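Local coordinates for levoglucosan dehydrogenase (Pseudarthrobacter phenanthrenivorans, PDB 6A3F), which catalyses the NAD(+)-dependent oxidation of levoglucosan to 3-dehydrolevoglucosan, as a homotetrameric member of the Gfo/Idh/MocA family, at residues Ala41-Pro46 with Pro56-Ile61; Ile94-Ile99 with His364-Ala369; Ala160-Tyr165 with Gly304-Asn309; Gly169-Ile174 with Leu316-Ala321; Ile210-Ile215 with Tyr384-Ile389. All blocks are in the same frame, centred on the assembly; numbering follows the deposited sequence.

Contact 1 (Ala41-Pro46 with Pro56-Ile61); sequences AYAAMP and PVRKVI
P56 lies against Y42, and round this pair the helical segment 41-46 meets the strand segment 56-61. The two run nearly antiparallel, at 159°, with their axes 7.7 Å apart. P56 buries the most surface; its ring carbons share Y42 O and then divide among three side chains. CB rests 3.9 Å from Y42 CB, CG lies 3.8 Å from M45 CE, the end of a bent chain, and CD faces P46 CD at 4.1 Å. Y42 keeps its CB, its carbonyl O and the near ring carbon CD1 beside P56 CB (CD1 to CB 4.0 Å). With CG turned away from its own carbonyl carbon (chi1 -63°), the hydroxyl end goes on to D98. The contact illustrates how proline opens a helix to outside partners: the imino nitrogen of P46 has no hydrogen to give back to Y42 O, and a water donates to that oxygen instead (water to Y42 O 2.8 Å) and also to P56 O, bridging helix and strand. R58 CG packs on Y42 CB at 4.1 Å, and a bend at chi3 lays the guanidinium against A43 CB, which sits 3.9 Å from its plane, over the centre of one face. NH1 bonds to F76 O, which should limit rotation. M47 of the second subunit packs on both A43 and R58. These segments belong to the first beta-alpha-beta unit of the Rossmann domain. Strand 23-30 borders strand 55-62 in the parallel sheet, and helix 355-371 packs against Y42 and M45.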
# COMPACT_ATOMS: atom_id res chain seq x y z
N ALA B 41 -7.50 30.04 4.81
CA ALA B 41 -8.64 29.63 5.60
C ALA B 41 -9.69 30.75 5.66
O ALA B 41 -10.88 30.48 5.47
CB ALA B 41 -8.21 29.21 6.98
N TYR B 42 -9.24 31.99 5.89
CA TYR B 42 -10.16 33.12 6.10
C TYR B 42 -10.85 33.44 4.76
O TYR B 42 -12.02 33.79 4.76
CB TYR B 42 -9.44 34.31 6.75
CG TYR B 42 -8.91 34.00 8.13
CD1 TYR B 42 -9.72 33.40 9.07
CD2 TYR B 42 -7.57 34.18 8.44
CE1 TYR B 42 -9.23 33.03 10.32
CE2 TYR B 42 -7.06 33.80 9.68
CZ TYR B 42 -7.90 33.24 10.62
OH TYR B 42 -7.41 32.81 11.81
N ALA B 43 -10.15 33.30 3.66
CA ALA B 43 -10.69 33.62 2.34
C ALA B 43 -11.66 32.52 1.88
O ALA B 43 -12.74 32.83 1.35
CB ALA B 43 -9.56 33.84 1.37
N ALA B 44 -11.33 31.25 2.13
CA ALA B 44 -12.07 30.15 1.52
C ALA B 44 -13.16 29.63 2.43
O ALA B 44 -14.05 29.02 1.88
CB ALA B 44 -11.16 28.99 1.13
N MET B 45 -13.10 29.82 3.75
CA MET B 45 -14.07 29.17 4.63
C MET B 45 -15.52 29.48 4.20
O MET B 45 -16.29 28.56 4.07
CB MET B 45 -13.85 29.50 6.10
CG MET B 45 -14.86 28.81 7.00
SD MET B 45 -16.36 29.82 7.20
CE MET B 45 -15.76 30.93 8.48
N PRO B 46 -15.91 30.74 3.97
CA PRO B 46 -17.32 30.91 3.53
C PRO B 46 -17.63 30.35 2.12
O PRO B 46 -18.79 30.08 1.79
CB PRO B 46 -17.52 32.42 3.61
CG PRO B 46 -16.14 32.99 3.38
CD PRO B 46 -15.21 32.03 4.08
N PRO B 56 -15.21 36.18 7.54
CA PRO B 56 -13.90 36.61 8.04
C PRO B 56 -13.37 37.74 7.13
O PRO B 56 -13.51 37.68 5.91
CB PRO B 56 -13.01 35.36 7.97
CG PRO B 56 -13.98 34.22 7.89
CD PRO B 56 -15.18 34.77 7.14
N VAL B 57 -12.80 38.77 7.74
CA VAL B 57 -12.16 39.82 6.98
C VAL B 57 -10.68 39.85 7.41
O VAL B 57 -10.37 39.88 8.60
CB VAL B 57 -12.82 41.20 7.20
CG1 VAL B 57 -12.01 42.30 6.54
CG2 VAL B 57 -14.27 41.26 6.72
N ARG B 58 -9.80 39.83 6.43
CA ARG B 58 -8.39 39.87 6.66
C ARG B 58 -8.03 41.34 6.89
O ARG B 58 -7.65 42.02 5.96
CB ARG B 58 -7.63 39.27 5.47
CG ARG B 58 -7.93 37.80 5.23
CD ARG B 58 -7.42 37.24 3.90
NE ARG B 58 -8.40 37.49 2.84
CZ ARG B 58 -8.14 37.56 1.54
NH1 ARG B 58 -6.91 37.45 1.07
NH2 ARG B 58 -9.14 37.81 0.71
N LYS B 59 -8.18 41.80 8.13
CA LYS B 59 -8.20 43.23 8.40
C LYS B 59 -6.77 43.75 8.54
O LYS B 59 -6.39 44.75 7.87
CB LYS B 59 -9.03 43.54 9.65
CG LYS B 59 -9.28 45.04 9.87
CD LYS B 59 -9.95 45.72 8.69
CE LYS B 59 -10.59 47.03 9.10
NZ LYS B 59 -11.55 47.51 8.09
N VAL B 60 -5.98 43.10 9.38
CA VAL B 60 -4.64 43.58 9.67
C VAL B 60 -3.70 42.40 9.92
O VAL B 60 -4.10 41.44 10.52
CB VAL B 60 -4.67 44.54 10.88
CG1 VAL B 60 -5.05 43.84 12.16
CG2 VAL B 60 -3.36 45.26 11.04
N ILE B 61 -2.45 42.54 9.48
CA ILE B 61 -1.38 41.57 9.74
C ILE B 61 -0.19 42.30 10.39
O ILE B 61 0.15 43.40 9.99
CB ILE B 61 -0.97 40.83 8.44
CG1 ILE B 61 0.00 39.69 8.69
CG2 ILE B 61 -0.47 41.80 7.38
CD1 ILE B 61 0.14 38.78 7.50
O HOH W 1 -13.85 35.71 3.94

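Contact 2 (Ile94-Ile99 with His364-Ala369); sequences IHVVDI and HDFFKA
V96 stands at the start of strand 96-100 in the parallel Rossmann sheet, and F366 and F367 of helix 355-371 reach down to it. The helix comes from more than 260 residues further along the chain, so the contact is an example of a nucleotide-binding sheet covered by an element that is remote in sequence. The link between the two segments is wholly apolar. The valine straddles the phenylalanine pair, with one methyl for each ring: CG2 lies 4.1 Å from F367 CE1, and CG1 goes to F366. I121 and V146 also pack on the F366 ring, while L24 and P56 lie on F367. Polar interactions are left to the neighbours of these residues. D98 OD2 is bonded to H38 ND1, H95 ND1 to the backbone N of N25, and D365 forms a salt bridge with R155 on the far side of the helix. Ring stacking appears there too, between H364 and F49. At the closest approach of the two segments both first torsions are extended, that of F366 (chi1 179°) and that of V96 (chi1 176°). So placed, the two side chains pass antiparallel, and V96 CG1 meets the ring at its edge and in its plane, 3.4 Å from F366 CE2 and 3.8 Å from CZ.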
# COMPACT_ATOMS: atom_id res chain seq x y z
N ILE B 94 -11.04 45.25 15.85
CA ILE B 94 -10.57 43.88 15.59
C ILE B 94 -11.35 42.92 16.49
O ILE B 94 -11.41 43.13 17.71
CB ILE B 94 -9.06 43.79 15.78
CG1 ILE B 94 -8.34 44.76 14.84
CG2 ILE B 94 -8.57 42.35 15.66
CD1 ILE B 94 -8.47 44.44 13.38
N HIS B 95 -11.95 41.90 15.89
CA HIS B 95 -12.78 40.96 16.63
C HIS B 95 -12.01 39.69 16.99
O HIS B 95 -12.27 39.11 18.03
CB HIS B 95 -14.05 40.65 15.86
CG HIS B 95 -14.78 41.88 15.44
ND1 HIS B 95 -14.73 42.36 14.15
CD2 HIS B 95 -15.50 42.78 16.16
CE1 HIS B 95 -15.43 43.47 14.07
NE2 HIS B 95 -15.90 43.75 15.30
N VAL B 96 -11.06 39.31 16.15
CA VAL B 96 -10.36 38.02 16.24
C VAL B 96 -8.86 38.24 16.13
O VAL B 96 -8.39 38.87 15.19
CB VAL B 96 -10.84 37.06 15.13
CG1 VAL B 96 -10.06 35.76 15.16
CG2 VAL B 96 -12.34 36.76 15.22
N VAL B 97 -8.11 37.64 17.05
CA VAL B 97 -6.68 37.62 16.96
C VAL B 97 -6.18 36.20 16.68
O VAL B 97 -6.53 35.26 17.41
CB VAL B 97 -6.08 38.17 18.26
CG1 VAL B 97 -4.57 38.10 18.28
CG2 VAL B 97 -6.57 39.59 18.48
N ASP B 98 -5.42 36.10 15.59
CA ASP B 98 -4.75 34.87 15.15
C ASP B 98 -3.28 34.97 15.51
O ASP B 98 -2.54 35.74 14.90
CB ASP B 98 -4.92 34.66 13.63
CG ASP B 98 -4.42 33.30 13.14
OD1 ASP B 98 -3.51 32.73 13.79
OD2 ASP B 98 -4.94 32.81 12.09
N ILE B 99 -2.87 34.17 16.50
CA ILE B 99 -1.51 34.17 17.02
C ILE B 99 -0.73 33.03 16.36
O ILE B 99 -0.90 31.84 16.71
CB ILE B 99 -1.46 34.06 18.55
CG1 ILE B 99 -2.40 35.02 19.27
CG2 ILE B 99 -0.01 34.24 19.00
CD1 ILE B 99 -2.41 34.83 20.75
N HIS B 364 -14.01 27.29 10.06
CA HIS B 364 -15.46 27.16 10.10
C HIS B 364 -15.95 26.94 11.53
O HIS B 364 -16.95 27.59 11.96
CB HIS B 364 -15.94 26.01 9.20
CG HIS B 364 -17.44 25.88 9.18
ND1 HIS B 364 -18.10 24.80 9.71
CD2 HIS B 364 -18.39 26.72 8.74
CE1 HIS B 364 -19.41 24.98 9.59
NE2 HIS B 364 -19.61 26.16 9.03
N ASP B 365 -15.31 26.03 12.26
CA ASP B 365 -15.86 25.69 13.55
C ASP B 365 -15.60 26.84 14.55
O ASP B 365 -16.38 27.06 15.48
CB ASP B 365 -15.29 24.38 14.10
CG ASP B 365 -15.87 23.11 13.41
OD1 ASP B 365 -16.91 23.21 12.69
OD2 ASP B 365 -15.27 22.06 13.62
N PHE B 366 -14.50 27.53 14.33
CA PHE B 366 -14.08 28.66 15.18
C PHE B 366 -15.11 29.79 15.08
O PHE B 366 -15.57 30.38 16.07
CB PHE B 366 -12.70 29.12 14.73
CG PHE B 366 -12.13 30.30 15.49
CD1 PHE B 366 -11.95 30.25 16.86
CD2 PHE B 366 -11.73 31.43 14.81
CE1 PHE B 366 -11.43 31.35 17.54
CE2 PHE B 366 -11.19 32.52 15.50
CZ PHE B 366 -11.05 32.47 16.87
N PHE B 367 -15.46 30.10 13.86
CA PHE B 367 -16.38 31.18 13.56
C PHE B 367 -17.83 30.79 13.92
O PHE B 367 -18.63 31.67 14.35
CB PHE B 367 -16.19 31.66 12.12
CG PHE B 367 -15.08 32.67 11.94
CD1 PHE B 367 -15.29 34.00 12.21
CD2 PHE B 367 -13.82 32.29 11.51
CE1 PHE B 367 -14.26 34.92 12.10
CE2 PHE B 367 -12.79 33.21 11.38
CZ PHE B 367 -13.02 34.53 11.66
N LYS B 368 -18.18 29.51 13.81
CA LYS B 368 -19.46 29.00 14.25
C LYS B 368 -19.62 29.23 15.77
O LYS B 368 -20.65 29.71 16.21
CB LYS B 368 -19.56 27.52 13.87
CG LYS B 368 -20.85 26.82 14.24
CD LYS B 368 -21.18 25.56 13.44
CE LYS B 368 -22.67 25.28 13.51
NZ LYS B 368 -23.02 23.91 13.07
N ALA B 369 -18.60 28.89 16.55
CA ALA B 369 -18.61 29.15 18.02
C ALA B 369 -18.77 30.65 18.31
O ALA B 369 -19.49 31.00 19.26
CB ALA B 369 -17.35 28.60 18.66

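Contact 3 (Ala160-Tyr165 with Gly304-Asn309); sequences ALAKKY and GSIVFN
A162 and I306 bring helical segment 160-165 and strand segment 304-309 closest together, their CA atoms 6.9 Å apart. A single branched side chain on the strand spans that gap. I306 turns its CG1 branch away from its own carbonyl carbon (chi1 -58°), which leaves CG2 and CD1 as two separate feet on the helix. CG2 rests on A162 CB at 4.0 Å. CD1 reaches further, lying 4.0 Å from the carbonyl oxygen A162 O and 4.2 Å from Y165 CB. Seen from the tyrosine, this methyl comes in at the ring edge, near the ring plane. One face of the same ring is taken by its own helix, with L161 O 3.5 Å above the plane and displaced toward the rim. Through A162 on F297 and Y165 on V318, helix 157-167 lies on one face of the large mixed sheet of the C-terminal alpha/beta domain, in which strand 304-309 runs between strands 294-301 and 315-320. The alternation of a beta strand shows clearly here. I306 and F308 point their CB atoms to the helix side, and the F308 ring meets that of F297 with the planes about 30° apart. S305 and V307 project from the other face, where S305 OG is bonded to H289 O of the fourth subunit and V307 packs on R291 of that subunit. The helix has an assembly partner of its own, because the phenol of Y165 is hydrogen-bonded to D326 O of the third subunit and K164 forms a salt bridge with the carboxylate of that same aspartate.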
# COMPACT_ATOMS: atom_id res chain seq x y z
N ALA B 160 -11.90 12.82 12.02
CA ALA B 160 -13.29 13.02 12.51
C ALA B 160 -14.14 11.78 12.21
O ALA B 160 -15.03 11.48 12.98
CB ALA B 160 -13.89 14.23 11.88
N LEU B 161 -13.90 11.10 11.10
CA LEU B 161 -14.58 9.82 10.80
C LEU B 161 -14.23 8.76 11.84
O LEU B 161 -15.09 7.96 12.27
CB LEU B 161 -14.15 9.37 9.39
CG LEU B 161 -14.77 8.03 8.95
CD1 LEU B 161 -16.29 8.14 8.93
CD2 LEU B 161 -14.28 7.67 7.55
N ALA B 162 -12.96 8.65 12.21
CA ALA B 162 -12.53 7.72 13.29
C ALA B 162 -13.31 8.01 14.58
O ALA B 162 -13.81 7.10 15.28
CB ALA B 162 -11.05 7.86 13.54
N LYS B 163 -13.43 9.29 14.88
CA LYS B 163 -14.19 9.71 16.08
C LYS B 163 -15.65 9.27 15.97
O LYS B 163 -16.23 8.73 16.95
CB LYS B 163 -14.08 11.22 16.28
CG LYS B 163 -14.91 11.79 17.41
CD LYS B 163 -14.43 11.35 18.76
CE LYS B 163 -15.07 12.14 19.90
NZ LYS B 163 -14.52 11.70 21.19
N LYS B 164 -16.21 9.36 14.78
CA LYS B 164 -17.61 9.02 14.58
C LYS B 164 -17.80 7.52 14.84
O LYS B 164 -18.74 7.11 15.57
CB LYS B 164 -18.07 9.41 13.18
CG LYS B 164 -19.49 8.93 12.85
CD LYS B 164 -19.84 8.94 11.41
CE LYS B 164 -21.33 8.70 11.20
NZ LYS B 164 -21.72 8.79 9.76
N TYR B 165 -16.93 6.69 14.26
CA TYR B 165 -16.97 5.27 14.46
C TYR B 165 -16.85 4.94 15.94
O TYR B 165 -17.56 4.09 16.46
CB TYR B 165 -15.84 4.52 13.74
CG TYR B 165 -15.86 4.54 12.23
CD1 TYR B 165 -16.99 4.81 11.47
CD2 TYR B 165 -14.68 4.30 11.53
CE1 TYR B 165 -16.97 4.77 10.08
CE2 TYR B 165 -14.63 4.30 10.14
CZ TYR B 165 -15.78 4.54 9.41
OH TYR B 165 -15.72 4.55 8.04
N GLY B 304 -13.22 -3.99 16.80
CA GLY B 304 -12.62 -3.53 15.56
C GLY B 304 -11.39 -2.69 15.80
O GLY B 304 -10.97 -2.47 16.95
N SER B 305 -10.79 -2.24 14.70
CA SER B 305 -9.55 -1.46 14.76
C SER B 305 -9.61 -0.35 13.69
O SER B 305 -10.31 -0.46 12.66
CB SER B 305 -8.34 -2.36 14.53
OG SER B 305 -8.14 -3.37 15.49
N ILE B 306 -8.85 0.75 13.92
CA ILE B 306 -8.81 1.89 13.06
C ILE B 306 -7.35 2.31 12.92
O ILE B 306 -6.66 2.37 13.92
CB ILE B 306 -9.62 3.08 13.60
CG1 ILE B 306 -11.10 2.72 13.81
CG2 ILE B 306 -9.48 4.27 12.68
CD1 ILE B 306 -11.82 3.71 14.68
N VAL B 307 -6.92 2.55 11.68
CA VAL B 307 -5.54 2.95 11.38
C VAL B 307 -5.61 4.18 10.49
O VAL B 307 -6.43 4.24 9.55
CB VAL B 307 -4.78 1.79 10.69
CG1 VAL B 307 -3.44 2.26 10.10
CG2 VAL B 307 -4.57 0.64 11.66
N PHE B 308 -4.73 5.15 10.73
CA PHE B 308 -4.72 6.39 9.96
C PHE B 308 -3.26 6.75 9.68
O PHE B 308 -2.39 6.49 10.51
CB PHE B 308 -5.35 7.55 10.74
CG PHE B 308 -5.20 8.91 10.11
CD1 PHE B 308 -5.89 9.24 8.94
CD2 PHE B 308 -4.42 9.89 10.69
CE1 PHE B 308 -5.74 10.48 8.35
CE2 PHE B 308 -4.31 11.15 10.11
CZ PHE B 308 -4.98 11.45 8.96
N ASN B 309 -3.04 7.36 8.52
CA ASN B 309 -1.73 7.85 8.03
C ASN B 309 -1.96 9.17 7.29
O ASN B 309 -2.52 9.19 6.18
CB ASN B 309 -1.03 6.82 7.15
CG ASN B 309 0.15 7.35 6.36
OD1 ASN B 309 0.71 8.40 6.71
ND2 ASN B 309 0.64 6.57 5.38

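Contact 4 (Gly169-Ile174 with Leu316-Ala321); sequences GAIGRI and LQVAFA
The carbonyl oxygen of A170 lies at the rim of the F320 ring, near its plane and 3.5 Å from F320 CD1. This is the tight part of the contact, where an oxygen faces the weakly positive C-H edge of an aromatic ring. A170 CB adds a touch at 3.9 Å on F320 CE1. The ring itself is folded back along its strand, with CG turned from the carbonyl carbon (chi1 -59°), so that V318 CG2 of the same strand lies 3.4 Å above one face, toward the rim. I171 fits more loosely, its CG2 touching both V318 CG2 at 4.3 Å and F320 CE1 at 4.2 Å. The loop owes its shape to a helix ending: G169, with positive phi, closes helix 157-167 in a Schellman motif and at once begins a type I beta turn, secured by the bond from G172 N to G169 O (3.0 Å). G169 is exposed at the start of the turn, and R173, past it, is exposed too, with its backbone N held on T302 OG1. I171, by contrast, turns its far end inward, onto I306 and I299 of the sheet. On the tight side, R327 of the third subunit packs against both A170 and F320.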
# COMPACT_ATOMS: atom_id res chain seq x y z
N GLY B 169 -19.84 3.25 18.87
CA GLY B 169 -19.71 1.93 19.33
C GLY B 169 -19.25 0.95 18.25
O GLY B 169 -19.12 -0.24 18.53
N ALA B 170 -18.90 1.47 17.08
CA ALA B 170 -18.62 0.64 15.88
C ALA B 170 -17.37 -0.25 16.08
O ALA B 170 -17.30 -1.36 15.47
CB ALA B 170 -18.49 1.51 14.65
N ILE B 171 -16.40 0.16 16.94
CA ILE B 171 -15.25 -0.73 17.20
C ILE B 171 -15.25 -1.20 18.65
O ILE B 171 -14.21 -1.62 19.17
CB ILE B 171 -13.89 -0.11 16.79
CG1 ILE B 171 -13.50 1.14 17.59
CG2 ILE B 171 -13.91 0.18 15.29
CD1 ILE B 171 -12.01 1.43 17.63
N GLY B 172 -16.38 -1.07 19.34
CA GLY B 172 -16.45 -1.49 20.74
C GLY B 172 -15.73 -0.53 21.67
O GLY B 172 -15.61 0.67 21.37
N ARG B 173 -15.21 -1.07 22.76
CA ARG B 173 -14.48 -0.26 23.70
C ARG B 173 -13.01 -0.21 23.28
O ARG B 173 -12.44 -1.20 22.87
CB ARG B 173 -14.58 -0.82 25.11
CG ARG B 173 -15.98 -0.75 25.72
CD ARG B 173 -16.41 0.68 25.94
NE ARG B 173 -17.66 0.80 26.69
CZ ARG B 173 -17.78 0.84 28.01
NH1 ARG B 173 -16.71 0.83 28.79
NH2 ARG B 173 -18.98 0.96 28.55
N ILE B 174 -12.39 0.94 23.49
CA ILE B 174 -10.97 1.05 23.18
C ILE B 174 -10.10 0.40 24.27
O ILE B 174 -10.25 0.73 25.44
CB ILE B 174 -10.61 2.52 22.95
CG1 ILE B 174 -11.35 3.06 21.72
CG2 ILE B 174 -9.10 2.67 22.87
CD1 ILE B 174 -11.12 4.52 21.44
N LEU B 316 -9.06 6.42 5.60
CA LEU B 316 -9.10 5.80 6.91
C LEU B 316 -9.21 4.28 6.76
O LEU B 316 -10.01 3.84 5.98
CB LEU B 316 -10.27 6.31 7.76
CG LEU B 316 -10.20 5.88 9.23
CD1 LEU B 316 -9.07 6.61 9.97
CD2 LEU B 316 -11.52 6.18 9.93
N GLN B 317 -8.42 3.52 7.49
CA GLN B 317 -8.55 2.10 7.47
C GLN B 317 -9.35 1.64 8.69
O GLN B 317 -9.05 2.05 9.83
CB GLN B 317 -7.19 1.41 7.40
CG GLN B 317 -6.42 1.80 6.16
CD GLN B 317 -5.07 1.15 6.10
OE1 GLN B 317 -4.03 1.81 6.07
NE2 GLN B 317 -5.05 -0.17 6.04
N VAL B 318 -10.30 0.75 8.47
CA VAL B 318 -11.11 0.23 9.61
C VAL B 318 -11.42 -1.23 9.38
O VAL B 318 -11.77 -1.60 8.28
CB VAL B 318 -12.38 1.05 9.85
CG1 VAL B 318 -13.29 1.15 8.63
CG2 VAL B 318 -13.14 0.57 11.09
N ALA B 319 -11.25 -2.04 10.44
CA ALA B 319 -11.52 -3.45 10.41
C ALA B 319 -12.62 -3.71 11.44
O ALA B 319 -12.41 -3.34 12.58
CB ALA B 319 -10.26 -4.24 10.73
N PHE B 320 -13.75 -4.28 10.99
CA PHE B 320 -14.86 -4.68 11.87
C PHE B 320 -14.83 -6.18 12.16
O PHE B 320 -14.87 -7.05 11.27
CB PHE B 320 -16.19 -4.22 11.27
CG PHE B 320 -16.29 -2.74 11.07
CD1 PHE B 320 -16.34 -1.87 12.17
CD2 PHE B 320 -16.29 -2.20 9.79
CE1 PHE B 320 -16.47 -0.51 11.99
CE2 PHE B 320 -16.38 -0.83 9.62
CZ PHE B 320 -16.49 0.01 10.71
N ALA B 321 -14.83 -6.50 13.45
CA ALA B 321 -14.90 -7.86 13.94
C ALA B 321 -16.18 -8.56 13.44
O ALA B 321 -16.18 -9.74 13.25
CB ALA B 321 -14.84 -7.92 15.46

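Contact 5 (Ile210-Ile215 with Tyr384-Ile389); sequences IATHVI and YQVALI
I215 and I389 lie alongside one another, pointing contrary ways, where the helical segments 210-215 and 384-389 cross, at 117° and with axes 10.4 Å apart. The CB of I215 is directed at the other helix, and its branches make the contact. CG2, anti to the backbone N, touches two residues: it lies 3.6 Å from I389 CD1 and 4.1 Å from V386 CG2. The other branch leaves through CG1, which serves as a spacer, and ends in CD1, 4.0 Å from I389 CG2. Each isoleucine thus offers its CG2 to the CD1 of the other, an apolar reciprocal fit, beside which D390 touches both I215 and T212. T212, one turn earlier, extends the seam, its CG2 meeting V386 CG1 at 3.6 Å with the two side chains nearly at right angles. Its hydroxyl sits between the backbone N and the carbonyl carbon (chi1 54°), where OG1 bonds to G208 O within the helix, leaving the methyl to face V386. H213, which binds levoglucosan, points its CB away from this seam and sets its ring edge-to-face with that of Y153, another substrate-binding residue. Helix 206-221 thus presents H213 to the substrate site and T212 and I215 to helix 380-399; A211 and V214 rest on strand 279-285 of the mixed sheet, while helix 130-141 packs on Y384 and A387.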
# COMPACT_ATOMS: atom_id res chain seq x y z
N ILE B 210 5.67 18.34 17.54
CA ILE B 210 4.94 17.32 16.75
C ILE B 210 4.27 16.29 17.65
O ILE B 210 3.17 15.84 17.35
CB ILE B 210 5.81 16.69 15.65
CG1 ILE B 210 7.15 16.17 16.16
CG2 ILE B 210 5.94 17.67 14.49
CD1 ILE B 210 7.97 15.40 15.13
N ALA B 211 4.85 15.93 18.79
CA ALA B 211 4.09 14.98 19.61
C ALA B 211 2.77 15.57 20.11
O ALA B 211 1.81 14.82 20.31
CB ALA B 211 4.94 14.49 20.75
N THR B 212 2.70 16.89 20.35
CA THR B 212 1.46 17.50 20.83
C THR B 212 0.30 17.25 19.85
O THR B 212 -0.84 17.11 20.29
CB THR B 212 1.65 18.99 21.11
OG1 THR B 212 2.17 19.55 19.91
CG2 THR B 212 2.61 19.28 22.27
N HIS B 213 0.58 17.21 18.54
CA HIS B 213 -0.48 16.90 17.55
C HIS B 213 -1.06 15.50 17.82
O HIS B 213 -2.29 15.26 17.77
CB HIS B 213 0.07 17.01 16.12
CG HIS B 213 0.30 18.39 15.63
ND1 HIS B 213 -0.70 19.29 15.55
CD2 HIS B 213 1.42 19.00 15.12
CE1 HIS B 213 -0.22 20.42 15.05
NE2 HIS B 213 1.08 20.28 14.78
N VAL B 214 -0.17 14.56 18.10
CA VAL B 214 -0.56 13.17 18.36
C VAL B 214 -1.27 13.07 19.71
O VAL B 214 -2.25 12.32 19.84
CB VAL B 214 0.63 12.20 18.29
CG1 VAL B 214 0.21 10.75 18.54
CG2 VAL B 214 1.30 12.34 16.93
N ILE B 215 -0.77 13.78 20.72
CA ILE B 215 -1.41 13.79 22.05
C ILE B 215 -2.83 14.34 21.95
O ILE B 215 -3.75 13.74 22.53
CB ILE B 215 -0.54 14.58 23.07
CG1 ILE B 215 0.76 13.81 23.31
CG2 ILE B 215 -1.28 14.85 24.35
CD1 ILE B 215 1.81 14.65 23.99
N TYR B 384 -3.82 23.69 27.40
CA TYR B 384 -3.20 23.62 28.70
C TYR B 384 -3.07 22.17 29.19
O TYR B 384 -2.01 21.83 29.71
CB TYR B 384 -3.99 24.52 29.66
CG TYR B 384 -3.54 24.47 31.10
CD1 TYR B 384 -2.20 24.38 31.43
CD2 TYR B 384 -4.46 24.56 32.13
CE1 TYR B 384 -1.78 24.33 32.76
CE2 TYR B 384 -4.07 24.48 33.46
CZ TYR B 384 -2.72 24.40 33.78
OH TYR B 384 -2.35 24.34 35.09
N GLN B 385 -4.09 21.31 28.97
CA GLN B 385 -4.01 19.90 29.34
C GLN B 385 -2.85 19.23 28.59
O GLN B 385 -2.14 18.40 29.15
CB GLN B 385 -5.33 19.17 29.06
CG GLN B 385 -5.30 17.71 29.53
CD GLN B 385 -5.13 17.59 31.03
OE1 GLN B 385 -6.08 17.80 31.79
NE2 GLN B 385 -3.93 17.26 31.48
N VAL B 386 -2.65 19.57 27.32
CA VAL B 386 -1.53 19.03 26.59
C VAL B 386 -0.21 19.53 27.21
O VAL B 386 0.75 18.75 27.37
CB VAL B 386 -1.64 19.36 25.09
CG1 VAL B 386 -0.36 19.02 24.33
CG2 VAL B 386 -2.84 18.64 24.49
N ALA B 387 -0.15 20.82 27.54
CA ALA B 387 1.09 21.34 28.19
C ALA B 387 1.40 20.59 29.49
O ALA B 387 2.61 20.35 29.80
CB ALA B 387 0.97 22.83 28.42
N LEU B 388 0.35 20.20 30.23
CA LEU B 388 0.49 19.45 31.51
C LEU B 388 0.99 18.05 31.19
O LEU B 388 1.85 17.52 31.90
CB LEU B 388 -0.82 19.38 32.29
CG LEU B 388 -1.30 20.68 32.95
CD1 LEU B 388 -2.68 20.50 33.55
CD2 LEU B 388 -0.31 21.16 34.01
N ILE B 389 0.53 17.48 30.06
CA ILE B 389 1.02 16.17 29.65
C ILE B 389 2.48 16.27 29.28
O ILE B 389 3.25 15.43 29.69
CB ILE B 389 0.20 15.60 28.49
CG1 ILE B 389 -1.20 15.17 28.96
CG2 ILE B 389 0.96 14.47 27.85
CD1 ILE B 389 -2.21 15.11 27.83

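Overall arrangement
Contacts 1 and 2 form one Rossmann-domain cluster, their centres 10 Å apart and linked by the hydrogen bond between Y42 OH and D98 OD2 (2.5 Å); helix 355-371 serves both. Contacts 3 and 4 make a second cluster, with centres 7 Å apart, where neighbouring sheet strands pair through V307 N to Q317 O (2.9 Å) and S305 O to A319 N (2.9 Å). Some 31 Å separates the centres of contacts 1 and 3. Contact 5 lies to one side of the line joining them, its centre about 22 Å from that of contact 2 and 20 Å from that of contact 3. It alone includes a substrate-binding residue, H213, and T212 comes within about 4 Å of the K124 side chain, which binds both NADH and levoglucosan.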